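Local atomic coordinates of 1-deoxy-D-xylulose 5-phosphate reductoisomerase (PDB entry 1R0K), a protein that catalyses the NADPH-dependent rearrangement and reduction of 1-deoxy-D-xylulose 5-phosphate to 2-C-methyl-D-erythritol 4-phosphate, a step of isoprenoid biosynthesis. Residues P4-I16 with A89-I101. Numbering follows the deposited sequence.
Sequences PRTVTVLGATGSI and AAMMGADWTMAAI. With ACT (acetate ion), chain F.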
loop_
_atom_site.group_PDB
_atom_site.type_symbol
_atom_site.label_atom_id
_atom_site.label_comp_id
_atom_site.label_asym_id
_atom_site.label_seq_id
_atom_site.Cartn_x
_atom_site.Cartn_y
_atom_site.Cartn_z
ATOM N N PRO B 4 -25.646 -15.379 -10.716
ATOM C CA PRO B 4 -25.020 -15.491 -9.394
ATOM C C PRO B 4 -23.725 -16.297 -9.418
ATOM O O PRO B 4 -23.620 -17.297 -10.127
ATOM C CB PRO B 4 -26.094 -16.183 -8.556
ATOM C CG PRO B 4 -27.368 -15.783 -9.232
ATOM C CD PRO B 4 -27.014 -15.920 -10.687
ATOM N N ARG B 5 -22.742 -15.858 -8.640
ATOM C CA ARG B 5 -21.470 -16.560 -8.562
ATOM C C ARG B 5 -21.625 -17.625 -7.480
ATOM O O ARG B 5 -22.089 -17.329 -6.377
ATOM C CB ARG B 5 -20.357 -15.585 -8.184
ATOM C CG ARG B 5 -18.969 -16.192 -8.233
ATOM C CD ARG B 5 -17.925 -15.221 -7.703
ATOM N NE ARG B 5 -16.572 -15.712 -7.930
ATOM C CZ ARG B 5 -15.479 -15.161 -7.416
ATOM N NH1 ARG B 5 -15.577 -14.094 -6.636
ATOM N NH2 ARG B 5 -14.289 -15.676 -7.689
ATOM N N THR B 6 -21.244 -18.859 -7.792
ATOM C CA THR B 6 -21.368 -19.957 -6.839
ATOM C C THR B 6 -20.234 -19.989 -5.813
ATOM O O THR B 6 -19.061 -19.829 -6.161
ATOM C CB THR B 6 -21.429 -21.316 -7.566
ATOM O OG1 THR B 6 -20.275 -21.472 -8.405
ATOM C CG2 THR B 6 -22.683 -21.394 -8.428
ATOM N N VAL B 7 -20.594 -20.204 -4.552
ATOM C CA VAL B 7 -19.612 -20.240 -3.479
ATOM C C VAL B 7 -19.776 -21.418 -2.524
ATOM O O VAL B 7 -20.891 -21.867 -2.237
ATOM C CB VAL B 7 -19.660 -18.948 -2.639
ATOM C CG1 VAL B 7 -19.400 -17.743 -3.518
ATOM C CG2 VAL B 7 -21.014 -18.819 -1.951
ATOM N N THR B 8 -18.645 -21.914 -2.040
ATOM C CA THR B 8 -18.624 -23.007 -1.085
ATOM C C THR B 8 -17.722 -22.598 0.064
ATOM O O THR B 8 -16.641 -22.043 -0.148
ATOM C CB THR B 8 -18.097 -24.311 -1.716
ATOM O OG1 THR B 8 -19.140 -24.921 -2.484
ATOM C CG2 THR B 8 -17.628 -25.282 -0.643
ATOM N N VAL B 9 -18.180 -22.854 1.281
ATOM C CA VAL B 9 -17.401 -22.514 2.457
ATOM C C VAL B 9 -17.066 -23.780 3.234
ATOM O O VAL B 9 -17.945 -24.421 3.814
ATOM C CB VAL B 9 -18.163 -21.547 3.376
ATOM C CG1 VAL B 9 -17.269 -21.121 4.541
ATOM C CG2 VAL B 9 -18.627 -20.338 2.582
ATOM N N LEU B 10 -15.791 -24.144 3.213
ATOM C CA LEU B 10 -15.313 -25.316 3.933
ATOM C C LEU B 10 -14.914 -24.805 5.317
ATOM O O LEU B 10 -13.951 -24.055 5.447
ATOM C CB LEU B 10 -14.107 -25.916 3.206
ATOM C CG LEU B 10 -14.335 -26.215 1.720
ATOM C CD1 LEU B 10 -13.042 -26.723 1.109
ATOM C CD2 LEU B 10 -15.459 -27.254 1.555
ATOM N N GLY B 11 -15.664 -25.206 6.343
ATOM C CA GLY B 11 -15.389 -24.747 7.695
ATOM C C GLY B 11 -16.149 -23.444 7.876
ATOM O O GLY B 11 -15.567 -22.399 8.154
ATOM N N ALA B 12 -17.468 -23.516 7.722
ATOM C CA ALA B 12 -18.321 -22.340 7.807
ATOM C C ALA B 12 -18.784 -21.930 9.197
ATOM O O ALA B 12 -19.447 -20.906 9.340
ATOM C CB ALA B 12 -19.534 -22.540 6.912
ATOM N N THR B 13 -18.437 -22.708 10.218
ATOM C CA THR B 13 -18.880 -22.395 11.574
ATOM C C THR B 13 -17.814 -21.805 12.487
ATOM O O THR B 13 -18.114 -21.385 13.605
ATOM C CB THR B 13 -19.475 -23.637 12.243
ATOM O OG1 THR B 13 -18.511 -24.694 12.216
ATOM C CG2 THR B 13 -20.738 -24.084 11.499
ATOM N N GLY B 14 -16.571 -21.778 12.020
ATOM C CA GLY B 14 -15.505 -21.200 12.819
ATOM C C GLY B 14 -15.585 -19.692 12.664
ATOM O O GLY B 14 -16.539 -19.197 12.067
ATOM N N SER B 15 -14.607 -18.953 13.181
ATOM C CA SER B 15 -14.634 -17.495 13.066
ATOM C C SER B 15 -14.519 -17.028 11.615
ATOM O O SER B 15 -15.238 -16.123 11.193
ATOM C CB SER B 15 -13.515 -16.864 13.906
ATOM O OG SER B 15 -12.248 -17.358 13.522
ATOM N N ILE B 16 -13.618 -17.639 10.850
ATOM C CA ILE B 16 -13.456 -17.262 9.445
ATOM C C ILE B 16 -14.753 -17.549 8.686
ATOM O O ILE B 16 -15.222 -16.723 7.903
ATOM C CB ILE B 16 -12.299 -18.046 8.773
ATOM C CG1 ILE B 16 -10.957 -17.653 9.404
ATOM C CG2 ILE B 16 -12.291 -17.780 7.264
ATOM C CD1 ILE B 16 -10.523 -16.220 9.127
ATOM N N ALA B 89 -17.864 -32.357 -1.352
ATOM C CA ALA B 89 -18.449 -31.021 -1.305
ATOM C C ALA B 89 -17.518 -30.031 -2.004
ATOM O O ALA B 89 -17.965 -29.166 -2.758
ATOM C CB ALA B 89 -18.670 -30.593 0.140
ATOM N N ALA B 90 -16.219 -30.175 -1.754
ATOM C CA ALA B 90 -15.213 -29.297 -2.340
ATOM C C ALA B 90 -15.114 -29.462 -3.853
ATOM O O ALA B 90 -14.549 -28.613 -4.544
ATOM C CB ALA B 90 -13.849 -29.569 -1.696
ATOM N N MET B 91 -15.665 -30.557 -4.361
ATOM C CA MET B 91 -15.625 -30.838 -5.789
ATOM C C MET B 91 -16.957 -30.557 -6.475
ATOM O O MET B 91 -17.124 -30.870 -7.649
ATOM C CB MET B 91 -15.234 -32.303 -6.013
ATOM C CG MET B 91 -13.823 -32.644 -5.565
ATOM S SD MET B 91 -13.471 -34.411 -5.694
ATOM C CE MET B 91 -13.204 -34.576 -7.454
ATOM N N MET B 92 -17.904 -29.963 -5.751
ATOM C CA MET B 92 -19.208 -29.675 -6.334
ATOM C C MET B 92 -19.188 -28.590 -7.414
ATOM O O MET B 92 -20.194 -28.362 -8.085
ATOM C CB MET B 92 -20.216 -29.338 -5.232
ATOM C CG MET B 92 -20.595 -30.554 -4.389
ATOM S SD MET B 92 -21.855 -30.217 -3.150
ATOM C CE MET B 92 -23.348 -30.201 -4.189
ATOM N N GLY B 93 -18.052 -27.919 -7.581
ATOM C CA GLY B 93 -17.938 -26.919 -8.631
ATOM C C GLY B 93 -18.057 -25.432 -8.337
ATOM O O GLY B 93 -18.150 -24.634 -9.271
ATOM N N ALA B 94 -18.043 -25.043 -7.068
ATOM C CA ALA B 94 -18.154 -23.628 -6.718
ATOM C C ALA B 94 -17.068 -22.798 -7.394
ATOM O O ALA B 94 -15.905 -23.199 -7.426
ATOM C CB ALA B 94 -18.064 -23.461 -5.219
ATOM N N ASP B 95 -17.440 -21.640 -7.932
ATOM C CA ASP B 95 -16.450 -20.790 -8.581
ATOM C C ASP B 95 -15.533 -20.196 -7.519
ATOM O O ASP B 95 -14.363 -19.920 -7.777
ATOM C CB ASP B 95 -17.122 -19.659 -9.363
ATOM C CG ASP B 95 -16.124 -18.845 -10.176
ATOM O OD1 ASP B 95 -15.533 -19.404 -11.130
ATOM O OD2 ASP B 95 -15.921 -17.649 -9.860
ATOM N N TRP B 96 -16.068 -20.009 -6.318
ATOM C CA TRP B 96 -15.292 -19.439 -5.228
ATOM C C TRP B 96 -15.411 -20.349 -4.018
ATOM O O TRP B 96 -16.516 -20.657 -3.572
ATOM C CB TRP B 96 -15.811 -18.050 -4.872
ATOM C CG TRP B 96 -14.939 -17.307 -3.914
ATOM C CD1 TRP B 96 -13.839 -16.560 -4.220
ATOM C CD2 TRP B 96 -15.107 -17.212 -2.493
ATOM N NE1 TRP B 96 -13.315 -15.997 -3.079
ATOM C CE2 TRP B 96 -14.072 -16.381 -2.005
ATOM C CE3 TRP B 96 -16.034 -17.747 -1.585
ATOM C CZ2 TRP B 96 -13.937 -16.071 -0.645
ATOM C CZ3 TRP B 96 -15.900 -17.440 -0.231
ATOM C CH2 TRP B 96 -14.858 -16.607 0.225
ATOM N N THR B 97 -14.268 -20.774 -3.491
ATOM C CA THR B 97 -14.241 -21.668 -2.341
ATOM C C THR B 97 -13.418 -21.122 -1.192
ATOM O O THR B 97 -12.243 -20.803 -1.358
ATOM C CB THR B 97 -13.634 -23.047 -2.701
ATOM O OG1 THR B 97 -14.418 -23.668 -3.722
ATOM C CG2 THR B 97 -13.591 -23.956 -1.465
ATOM N N MET B 98 -14.040 -21.016 -0.025
ATOM C CA MET B 98 -13.337 -20.567 1.163
ATOM C C MET B 98 -12.859 -21.851 1.831
ATOM O O MET B 98 -13.668 -22.656 2.290
ATOM C CB MET B 98 -14.283 -19.797 2.097
ATOM C CG MET B 98 -13.725 -19.559 3.498
ATOM S SD MET B 98 -12.105 -18.750 3.528
ATOM C CE MET B 98 -12.578 -17.078 3.218
ATOM N N ALA B 99 -11.545 -22.057 1.853
ATOM C CA ALA B 99 -10.964 -23.249 2.461
ATOM C C ALA B 99 -10.589 -22.885 3.885
ATOM O O ALA B 99 -9.487 -22.399 4.141
ATOM C CB ALA B 99 -9.736 -23.680 1.692
ATOM N N ALA B 100 -11.507 -23.132 4.814
ATOM C CA ALA B 100 -11.274 -22.778 6.202
ATOM C C ALA B 100 -11.293 -23.936 7.194
ATOM O O ALA B 100 -11.420 -23.717 8.395
ATOM C CB ALA B 100 -12.269 -21.705 6.623
ATOM N N ILE B 101 -11.182 -25.163 6.698
ATOM C CA ILE B 101 -11.138 -26.328 7.579
ATOM C C ILE B 101 -9.711 -26.336 8.129
ATOM O O ILE B 101 -8.760 -26.359 7.357
ATOM C CB ILE B 101 -11.376 -27.639 6.796
ATOM C CG1 ILE B 101 -12.786 -27.638 6.195
ATOM C CG2 ILE B 101 -11.194 -28.844 7.727
ATOM C CD1 ILE B 101 -13.030 -28.771 5.220
HETATM C C ACT F . -16.947 -26.779 14.355
HETATM O O ACT F . -17.909 -27.016 13.504
HETATM O OXT ACT F . -16.546 -27.570 15.270
HETATM C CH3 ACT F . -16.188 -25.491 14.333
HETATM O O HOH W 1 -20.657 -23.354 -10.377
HETATM O O HOH W 2 -17.947 -26.629 -4.170
#
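R5 and D95 form a salt bridge where strand 5-10 begins and just ahead of its parallel neighbour, strand 96-99, in the middle of the Rossmann-type NADPH-binding domain. R5 NE donates to the anti lone pair of D95 OD2 at 2.8 Å, nearly in the guanidinium plane, while W96 CB lies over the centre of one guanidinium face. R5 reaches there because CG stands anti to the backbone N (chi1 -173°) and the chain runs extended to NE. With the guanidinium gone, as with an alanine here, the D95 carboxylate would probably lose its charged mate and the W96 CB side its cover. Next along, T6 OG1 accepts the D95 backbone N-H (2.9 Å) and shares a water with G93 O. From T6 O onward the backbones pair in a ladder, with M98 N to T8 O at 2.8 Å; A100 N to L10 O, more bent at 135°, closes it. V7, V9, W96 and M98 project from one sheet face, where helix 15-25 packs and I16 CG2 rests 3.9 Å from M98 SD; on the other, L10 CD1 touches T97 CG2 and A90 CB. Beyond the strands, G11 takes backbone angles that suit glycine, and the chain turns through A12 and T13 to G14, the N-cap of helix 15-25; T13 to I16 are predicted to bind NADPH. An acetate, held also by the backbone N-H groups of N39, R40 and N41, accepts T13 OG1 at 2.7 Å through its O atom.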